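Local coordinates for vitamin B12-binding protein (Vibrio cholerae O395, PDB 5YSC) that binds vitamin B12 in the periplasm and probably delivers it to BtuC, the membrane subunit of the BtuCDF importer, at residues Ile73-Ala86 / Leu96-Thr108. Residues are numbered along the deposited sequence; the frame is centred on the assembly and turned at random.
Sequences ILTLKPDLIIAWPA and LRQLGFTIYDSQT
The ring of Phe101 is wedged between Pro78, Ile81 and Leu74. Its CB points toward residues 73-81, and CG lies anti to the carbonyl carbon (chi1 -71°), which sets the ring against Pro78 and Ile81. CD1 of Ile81 approaches off-centre in a CH-pi contact, 4.3 Å from the ring centroid. The Pro78 and Phe101 side chains meet at a slant, Pro78 CD 3.6 Å from Phe101 CE1. Leu74 CD1 meets the ring edge near its plane and also touches Leu99 CD1. Leu96 extends this apolar layer, one methyl against Ile81 CD1 and the other against Ile73 CG2.

Further along, Ala83 CB packs on Ile103 CG2 at 3.7 Å. Four backbone bonds join the parallel strands, from Ile81 N to Thr102 O through to Ser106 N to Ala83 O. Beyond them, Thr108 OG1 lies at the edge of the Trp84 indole, and one water bonds to both Trp84 NE1 and Thr108 OG1. A second water links Ser106 O, Ala86 N and Thr108 OG1. Trp84 and Ala86 belong to the cyanocobalamin pocket.

The contact joins the two strands of a beta-alpha-beta unit, strand 80-83 and edge strand 103-105, linked by helix 90-98. Strand 23-25 flanks strand 80-83, and helix 112-122 packs on Ile82 and Tyr104, on the other face from Ile81.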
ATOM      1  N   ILE A  73     -14.879 -17.650   8.341  1.00 24.13           N
ATOM      2  CA  ILE A  73     -14.517 -16.941   9.566  1.00 23.15           C
ATOM      3  C   ILE A  73     -15.301 -17.475  10.766  1.00 28.75           C
ATOM      4  O   ILE A  73     -14.759 -17.606  11.879  1.00 29.69           O
ATOM      5  CB  ILE A  73     -14.713 -15.425   9.375  1.00 21.44           C
ATOM      6  CG1 ILE A  73     -13.732 -14.934   8.303  1.00 18.80           C
ATOM      7  CG2 ILE A  73     -14.509 -14.688  10.658  1.00 19.10           C
ATOM      8  CD1 ILE A  73     -13.747 -13.448   8.089  1.00 18.51           C
ATOM      9  N   LEU A  74     -16.596 -17.747  10.580  1.00 28.71           N
ATOM     10  CA  LEU A  74     -17.379 -18.349  11.653  1.00 32.37           C
ATOM     11  C   LEU A  74     -16.740 -19.661  12.086  1.00 34.76           C
ATOM     12  O   LEU A  74     -16.581 -19.935  13.281  1.00 36.47           O
ATOM     13  CB  LEU A  74     -18.807 -18.596  11.162  1.00 30.57           C
ATOM     14  CG  LEU A  74     -19.986 -17.659  11.446  1.00 33.92           C
ATOM     15  CD1 LEU A  74     -19.671 -16.394  12.196  1.00 34.56           C
ATOM     16  CD2 LEU A  74     -20.664 -17.342  10.130  1.00 30.34           C
ATOM     17  N   THR A  75     -16.333 -20.433  11.090  1.00 36.79           N
ATOM     18  CA  THR A  75     -15.655 -21.705  11.265  1.00 37.68           C
ATOM     19  C   THR A  75     -14.353 -21.616  12.057  1.00 40.71           C
ATOM     20  O   THR A  75     -13.902 -22.610  12.610  1.00 45.32           O
ATOM     21  CB  THR A  75     -15.301 -22.286   9.893  1.00 48.08           C
ATOM     22  OG1 THR A  75     -16.335 -23.174   9.448  1.00 46.97           O
ATOM     23  CG2 THR A  75     -13.964 -22.998   9.944  1.00 47.96           C
ATOM     24  N   LEU A  76     -13.747 -20.433  12.093  1.00 27.32           N
ATOM     25  CA  LEU A  76     -12.419 -20.259  12.670  1.00 25.34           C
ATOM     26  C   LEU A  76     -12.423 -19.647  14.055  1.00 27.38           C
ATOM     27  O   LEU A  76     -11.407 -19.738  14.750  1.00 29.84           O
ATOM     28  CB  LEU A  76     -11.544 -19.396  11.752  1.00 23.75           C
ATOM     29  CG  LEU A  76     -11.051 -20.103  10.481  1.00 26.89           C
ATOM     30  CD1 LEU A  76     -10.508 -19.116   9.468  1.00 25.72           C
ATOM     31  CD2 LEU A  76      -9.977 -21.139  10.822  1.00 30.80           C
ATOM     32  N   LYS A  77     -13.524 -19.018  14.440  1.00 28.98           N
ATOM     33  CA  LYS A  77     -13.673 -18.468  15.783  1.00 31.82           C
ATOM     34  C   LYS A  77     -12.536 -17.547  16.234  1.00 30.04           C
ATOM     35  O   LYS A  77     -11.973 -17.744  17.304  1.00 28.44           O
ATOM     36  CB  LYS A  77     -13.839 -19.607  16.794  1.00 36.52           C
ATOM     37  CG  LYS A  77     -14.847 -20.663  16.366  1.00 38.48           C
ATOM     38  CD  LYS A  77     -14.793 -21.887  17.258  1.00 44.43           C
ATOM     39  CE  LYS A  77     -16.080 -22.041  18.046  1.00 49.53           C
ATOM     40  NZ  LYS A  77     -16.570 -23.444  18.050  1.00 55.17           N
ATOM     41  N   PRO A  78     -12.216 -16.533  15.437  1.00 24.85           N
ATOM     42  CA  PRO A  78     -11.104 -15.651  15.779  1.00 24.32           C
ATOM     43  C   PRO A  78     -11.416 -14.844  17.018  1.00 28.84           C
ATOM     44  O   PRO A  78     -12.566 -14.490  17.276  1.00 29.73           O
ATOM     45  CB  PRO A  78     -10.973 -14.753  14.537  1.00 19.03           C
ATOM     46  CG  PRO A  78     -12.385 -14.605  14.067  1.00 21.98           C
ATOM     47  CD  PRO A  78     -12.986 -16.002  14.293  1.00 25.75           C
ATOM     48  N   ASP A  79     -10.387 -14.549  17.808  1.00 24.77           N
ATOM     49  CA  ASP A  79     -10.551 -13.576  18.873  1.00 25.95           C
ATOM     50  C   ASP A  79     -10.026 -12.208  18.482  1.00 24.65           C
ATOM     51  O   ASP A  79     -10.174 -11.260  19.253  1.00 25.77           O
ATOM     52  CB  ASP A  79      -9.893 -14.071  20.172  1.00 28.70           C
ATOM     53  CG  ASP A  79      -8.423 -14.410  20.015  1.00 28.50           C
ATOM     54  OD1 ASP A  79      -7.869 -14.206  18.917  1.00 27.38           O
ATOM     55  OD2 ASP A  79      -7.812 -14.884  21.000  1.00 34.35           O
ATOM     56  N   LEU A  80      -9.449 -12.083  17.280  1.00 21.42           N
ATOM     57  CA  LEU A  80      -9.068 -10.788  16.725  1.00 20.39           C
ATOM     58  C   LEU A  80      -9.103 -10.859  15.200  1.00 20.65           C
ATOM     59  O   LEU A  80      -8.507 -11.765  14.622  1.00 19.25           O
ATOM     60  CB  LEU A  80      -7.663 -10.386  17.188  1.00 19.99           C
ATOM     61  CG  LEU A  80      -7.123  -9.110  16.535  1.00 17.35           C
ATOM     62  CD1 LEU A  80      -7.977  -7.927  16.969  1.00 19.46           C
ATOM     63  CD2 LEU A  80      -5.648  -8.891  16.886  1.00 18.48           C
ATOM     64  N   ILE A  81      -9.749  -9.879  14.555  1.00 18.35           N
ATOM     65  CA  ILE A  81      -9.778  -9.746  13.106  1.00 17.53           C
ATOM     66  C   ILE A  81      -9.118  -8.410  12.780  1.00 15.88           C
ATOM     67  O   ILE A  81      -9.447  -7.383  13.376  1.00 17.50           O
ATOM     68  CB  ILE A  81     -11.214  -9.814  12.538  1.00 16.59           C
ATOM     69  CG1 ILE A  81     -11.881 -11.147  12.872  1.00 16.87           C
ATOM     70  CG2 ILE A  81     -11.210  -9.536  11.038  1.00 17.31           C
ATOM     71  CD1 ILE A  81     -13.295 -11.303  12.345  1.00 19.52           C
ATOM     72  N   ILE A  82      -8.150  -8.429  11.873  1.00 12.22           N
ATOM     73  CA  ILE A  82      -7.461  -7.233  11.425  1.00 10.98           C
ATOM     74  C   ILE A  82      -8.059  -6.810  10.098  1.00 12.43           C
ATOM     75  O   ILE A  82      -7.829  -7.454   9.077  1.00 11.98           O
ATOM     76  CB  ILE A  82      -5.948  -7.451  11.274  1.00 12.00           C
ATOM     77  CG1 ILE A  82      -5.370  -8.059  12.540  1.00 13.51           C
ATOM     78  CG2 ILE A  82      -5.308  -6.121  10.971  1.00 10.46           C
ATOM     79  CD1 ILE A  82      -3.921  -8.477  12.344  1.00 13.58           C
ATOM     80  N   ALA A  83      -8.869  -5.757  10.129  1.00 12.51           N
ATOM     81  CA  ALA A  83      -9.619  -5.344   8.952  1.00 12.77           C
ATOM     82  C   ALA A  83      -8.945  -4.208   8.208  1.00 12.90           C
ATOM     83  O   ALA A  83      -8.166  -3.444   8.753  1.00 12.76           O
ATOM     84  CB  ALA A  83     -11.027  -4.906   9.330  1.00 14.47           C
ATOM     85  N   TRP A  84      -9.303  -4.094   6.942  1.00 12.19           N
ATOM     86  CA  TRP A  84      -8.849  -3.039   6.055  1.00 11.66           C
ATOM     87  C   TRP A  84     -10.071  -2.281   5.548  1.00 11.51           C
ATOM     88  O   TRP A  84     -10.574  -2.553   4.445  1.00 11.12           O
ATOM     89  CB  TRP A  84      -8.060  -3.628   4.911  1.00 11.10           C
ATOM     90  CG  TRP A  84      -7.549  -2.669   3.913  1.00 10.53           C
ATOM     91  CD1 TRP A  84      -7.173  -1.359   4.115  1.00 12.46           C
ATOM     92  CD2 TRP A  84      -7.337  -2.945   2.527  1.00 11.66           C
ATOM     93  NE1 TRP A  84      -6.753  -0.821   2.932  1.00 14.28           N
ATOM     94  CE2 TRP A  84      -6.845  -1.767   1.942  1.00 14.25           C
ATOM     95  CE3 TRP A  84      -7.508  -4.085   1.728  1.00 13.85           C
ATOM     96  CZ2 TRP A  84      -6.522  -1.682   0.565  1.00 13.72           C
ATOM     97  CZ3 TRP A  84      -7.196  -4.005   0.355  1.00 13.17           C
ATOM     98  CH2 TRP A  84      -6.713  -2.814  -0.205  1.00 15.46           C
ATOM     99  N   PRO A  85     -10.585  -1.347   6.331  1.00 12.34           N
ATOM    100  CA  PRO A  85     -11.793  -0.615   5.893  1.00 12.38           C
ATOM    101  C   PRO A  85     -11.692  -0.052   4.488  1.00 11.54           C
ATOM    102  O   PRO A  85     -12.670  -0.084   3.729  1.00 12.87           O
ATOM    103  CB  PRO A  85     -11.907   0.486   6.936  1.00 13.24           C
ATOM    104  CG  PRO A  85     -11.271  -0.026   8.138  1.00 12.98           C
ATOM    105  CD  PRO A  85     -10.123  -0.900   7.661  1.00 12.90           C
ATOM    106  N   ALA A  86     -10.519   0.447   4.096  1.00 13.98           N
ATOM    107  CA  ALA A  86     -10.426   1.102   2.795  1.00 15.33           C
ATOM    108  C   ALA A  86     -10.644   0.139   1.646  1.00 17.23           C
ATOM    109  O   ALA A  86     -11.095   0.578   0.570  1.00 19.16           O
ATOM    110  CB  ALA A  86      -9.080   1.824   2.656  1.00 17.32           C
ATOM    111  N   LEU A  96     -19.437  -8.500  10.370  1.00 20.05           N
ATOM    112  CA  LEU A  96     -18.499  -8.998  11.373  1.00 19.24           C
ATOM    113  C   LEU A  96     -18.607  -8.210  12.671  1.00 19.77           C
ATOM    114  O   LEU A  96     -18.487  -8.784  13.768  1.00 19.36           O
ATOM    115  CB  LEU A  96     -17.069  -8.938  10.818  1.00 18.62           C
ATOM    116  CG  LEU A  96     -16.781  -9.952   9.719  1.00 18.95           C
ATOM    117  CD1 LEU A  96     -15.365  -9.690   9.177  1.00 15.13           C
ATOM    118  CD2 LEU A  96     -16.935 -11.384  10.202  1.00 19.80           C
ATOM    119  N   ARG A  97     -18.779  -6.891  12.573  1.00 19.19           N
ATOM    120  CA  ARG A  97     -18.968  -6.090  13.771  1.00 20.52           C
ATOM    121  C   ARG A  97     -20.260  -6.500  14.467  1.00 21.94           C
ATOM    122  O   ARG A  97     -20.294  -6.655  15.689  1.00 24.88           O
ATOM    123  CB  ARG A  97     -18.991  -4.599  13.434  1.00 21.47           C
ATOM    124  CG  ARG A  97     -17.642  -4.012  13.024  1.00 18.97           C
ATOM    125  CD  ARG A  97     -17.619  -2.467  13.004  1.00 19.86           C
ATOM    126  NE  ARG A  97     -18.527  -1.877  12.021  1.00 20.58           N
ATOM    127  CZ  ARG A  97     -18.230  -1.689  10.732  1.00 19.50           C
ATOM    128  NH1 ARG A  97     -17.032  -2.059  10.251  1.00 16.23           N
ATOM    129  NH2 ARG A  97     -19.126  -1.123   9.915  1.00 18.93           N
ATOM    130  N   GLN A  98     -21.325  -6.709  13.692  1.00 23.73           N
ATOM    131  CA  GLN A  98     -22.614  -7.030  14.298  1.00 26.90           C
ATOM    132  C   GLN A  98     -22.583  -8.407  14.936  1.00 30.62           C
ATOM    133  O   GLN A  98     -23.286  -8.652  15.923  1.00 33.24           O
ATOM    134  CB  GLN A  98     -23.735  -6.885  13.247  1.00 32.19           C
ATOM    135  CG  GLN A  98     -24.431  -5.484  13.319  1.00 43.38           C
ATOM    136  CD  GLN A  98     -25.172  -5.048  12.035  1.00 46.64           C
ATOM    137  OE1 GLN A  98     -25.129  -5.729  11.000  1.00 51.12           O
ATOM    138  NE2 GLN A  98     -25.847  -3.894  12.115  1.00 41.51           N
ATOM    139  N   LEU A  99     -21.735  -9.295  14.426  1.00 26.81           N
ATOM    140  CA  LEU A  99     -21.567 -10.622  14.992  1.00 30.45           C
ATOM    141  C   LEU A  99     -20.745 -10.620  16.272  1.00 31.93           C
ATOM    142  O   LEU A  99     -20.600 -11.683  16.879  1.00 32.33           O
ATOM    143  CB  LEU A  99     -20.910 -11.536  13.972  1.00 30.22           C
ATOM    144  CG  LEU A  99     -21.796 -12.046  12.840  1.00 31.19           C
ATOM    145  CD1 LEU A  99     -20.936 -12.727  11.761  1.00 30.70           C
ATOM    146  CD2 LEU A  99     -22.799 -13.015  13.411  1.00 36.84           C
ATOM    147  N   GLY A 100     -20.193  -9.468  16.673  1.00 23.43           N
ATOM    148  CA  GLY A 100     -19.506  -9.330  17.929  1.00 21.24           C
ATOM    149  C   GLY A 100     -18.039  -9.693  17.924  1.00 23.54           C
ATOM    150  O   GLY A 100     -17.475  -9.930  18.994  1.00 24.02           O
ATOM    151  N   PHE A 101     -17.397  -9.734  16.765  1.00 26.64           N
ATOM    152  CA  PHE A 101     -15.964 -10.002  16.731  1.00 25.56           C
ATOM    153  C   PHE A 101     -15.147  -8.783  17.150  1.00 23.64           C
ATOM    154  O   PHE A 101     -15.508  -7.625  16.902  1.00 21.47           O
ATOM    155  CB  PHE A 101     -15.535 -10.447  15.340  1.00 22.42           C
ATOM    156  CG  PHE A 101     -16.013 -11.801  14.977  1.00 23.76           C
ATOM    157  CD1 PHE A 101     -15.477 -12.906  15.589  1.00 26.27           C
ATOM    158  CD2 PHE A 101     -16.996 -11.974  14.020  1.00 26.88           C
ATOM    159  CE1 PHE A 101     -15.896 -14.156  15.266  1.00 27.96           C
ATOM    160  CE2 PHE A 101     -17.432 -13.242  13.678  1.00 28.99           C
ATOM    161  CZ  PHE A 101     -16.875 -14.338  14.314  1.00 30.68           C
ATOM    162  N   THR A 102     -14.021  -9.056  17.804  1.00 22.87           N
ATOM    163  CA  THR A 102     -13.093  -7.996  18.129  1.00 24.33           C
ATOM    164  C   THR A 102     -12.324  -7.679  16.853  1.00 22.60           C
ATOM    165  O   THR A 102     -11.683  -8.564  16.276  1.00 20.70           O
ATOM    166  CB  THR A 102     -12.161  -8.407  19.259  1.00 26.99           C
ATOM    167  OG1 THR A 102     -12.942  -8.682  20.431  1.00 30.17           O
ATOM    168  CG2 THR A 102     -11.206  -7.289  19.575  1.00 28.55           C
ATOM    169  N   ILE A 103     -12.431  -6.436  16.400  1.00 19.62           N
ATOM    170  CA  ILE A 103     -11.867  -6.027  15.127  1.00 17.78           C
ATOM    171  C   ILE A 103     -10.980  -4.817  15.318  1.00 19.31           C
ATOM    172  O   ILE A 103     -11.406  -3.790  15.865  1.00 22.10           O
ATOM    173  CB  ILE A 103     -12.959  -5.701  14.094  1.00 18.65           C
ATOM    174  CG1 ILE A 103     -13.835  -6.919  13.853  1.00 18.29           C
ATOM    175  CG2 ILE A 103     -12.318  -5.240  12.773  1.00 17.51           C
ATOM    176  CD1 ILE A 103     -15.187  -6.595  13.299  1.00 19.68           C
ATOM    177  N   TYR A 104      -9.761  -4.906  14.798  1.00 15.86           N
ATOM    178  CA  TYR A 104      -8.892  -3.768  14.674  1.00 16.06           C
ATOM    179  C   TYR A 104      -9.028  -3.214  13.264  1.00 15.75           C
ATOM    180  O   TYR A 104      -8.818  -3.929  12.290  1.00 15.71           O
ATOM    181  CB  TYR A 104      -7.447  -4.174  14.998  1.00 17.13           C
ATOM    182  CG  TYR A 104      -6.523  -3.005  14.832  1.00 16.65           C
ATOM    183  CD1 TYR A 104      -6.420  -2.032  15.821  1.00 18.74           C
ATOM    184  CD2 TYR A 104      -5.784  -2.845  13.664  1.00 14.89           C
ATOM    185  CE1 TYR A 104      -5.611  -0.953  15.665  1.00 20.22           C
ATOM    186  CE2 TYR A 104      -4.957  -1.765  13.506  1.00 15.88           C
ATOM    187  CZ  TYR A 104      -4.863  -0.819  14.514  1.00 18.13           C
ATOM    188  OH  TYR A 104      -4.096   0.298  14.366  1.00 18.47           O
ATOM    189  N   ASP A 105      -9.408  -1.944  13.154  1.00 15.55           N
ATOM    190  CA  ASP A 105      -9.496  -1.290  11.854  1.00 16.32           C
ATOM    191  C   ASP A 105      -8.144  -0.692  11.472  1.00 18.25           C
ATOM    192  O   ASP A 105      -7.694   0.271  12.106  1.00 16.81           O
ATOM    193  CB  ASP A 105     -10.540  -0.182  11.882  1.00 14.89           C
ATOM    194  CG  ASP A 105     -11.927  -0.700  11.953  1.00 16.06           C
ATOM    195  OD1 ASP A 105     -12.290  -1.547  11.103  1.00 17.72           O
ATOM    196  OD2 ASP A 105     -12.636  -0.229  12.889  1.00 17.54           O
ATOM    197  N   SER A 106      -7.517  -1.226  10.420  1.00 15.25           N
ATOM    198  CA  SER A 106      -6.256  -0.674   9.939  1.00 14.44           C
ATOM    199  C   SER A 106      -6.493   0.539   9.054  1.00 15.81           C
ATOM    200  O   SER A 106      -7.027   0.402   7.935  1.00 18.48           O
ATOM    201  CB  SER A 106      -5.496  -1.751   9.176  1.00 14.70           C
ATOM    202  OG  SER A 106      -4.248  -1.263   8.690  1.00 17.09           O
ATOM    203  N   GLN A 107      -5.961   1.690   9.467  1.00 15.79           N
ATOM    204  CA  GLN A 107      -6.071   2.910   8.686  1.00 17.08           C
ATOM    205  C   GLN A 107      -4.837   3.037   7.791  1.00 16.55           C
ATOM    206  O   GLN A 107      -3.713   2.792   8.243  1.00 17.05           O
ATOM    207  CB  GLN A 107      -6.192   4.137   9.587  1.00 20.30           C
ATOM    208  CG  GLN A 107      -7.372   4.057  10.530  1.00 22.34           C
ATOM    209  CD  GLN A 107      -8.671   4.401   9.817  1.00 29.07           C
ATOM    210  OE1 GLN A 107      -9.066   3.725   8.839  1.00 30.25           O
ATOM    211  NE2 GLN A 107      -9.328   5.474  10.278  1.00 26.61           N
ATOM    212  N   THR A 108      -5.065   3.435   6.545  1.00 13.21           N
ATOM    213  CA  THR A 108      -4.089   3.242   5.477  1.00 14.17           C
ATOM    214  C   THR A 108      -3.965   4.465   4.565  1.00 16.23           C
ATOM    215  O   THR A 108      -4.009   4.356   3.337  1.00 17.67           O
ATOM    216  CB  THR A 108      -4.507   1.986   4.700  1.00 13.21           C
ATOM    217  OG1 THR A 108      -5.877   2.120   4.295  1.00 14.57           O
ATOM    218  CG2 THR A 108      -4.378   0.720   5.580  1.00 12.25           C
TER
HETATM  219  O   HOH W   1     -13.387 -11.673  18.457  1.00 30.61           O
HETATM  220  O   HOH W   2     -12.101 -11.289  21.044  1.00 30.69           O
HETATM  221  O   HOH W   3      -5.311   1.697   1.555  1.00 17.84           O
HETATM  222  O   HOH W   4      -8.217   1.350   5.783  1.00 16.02           O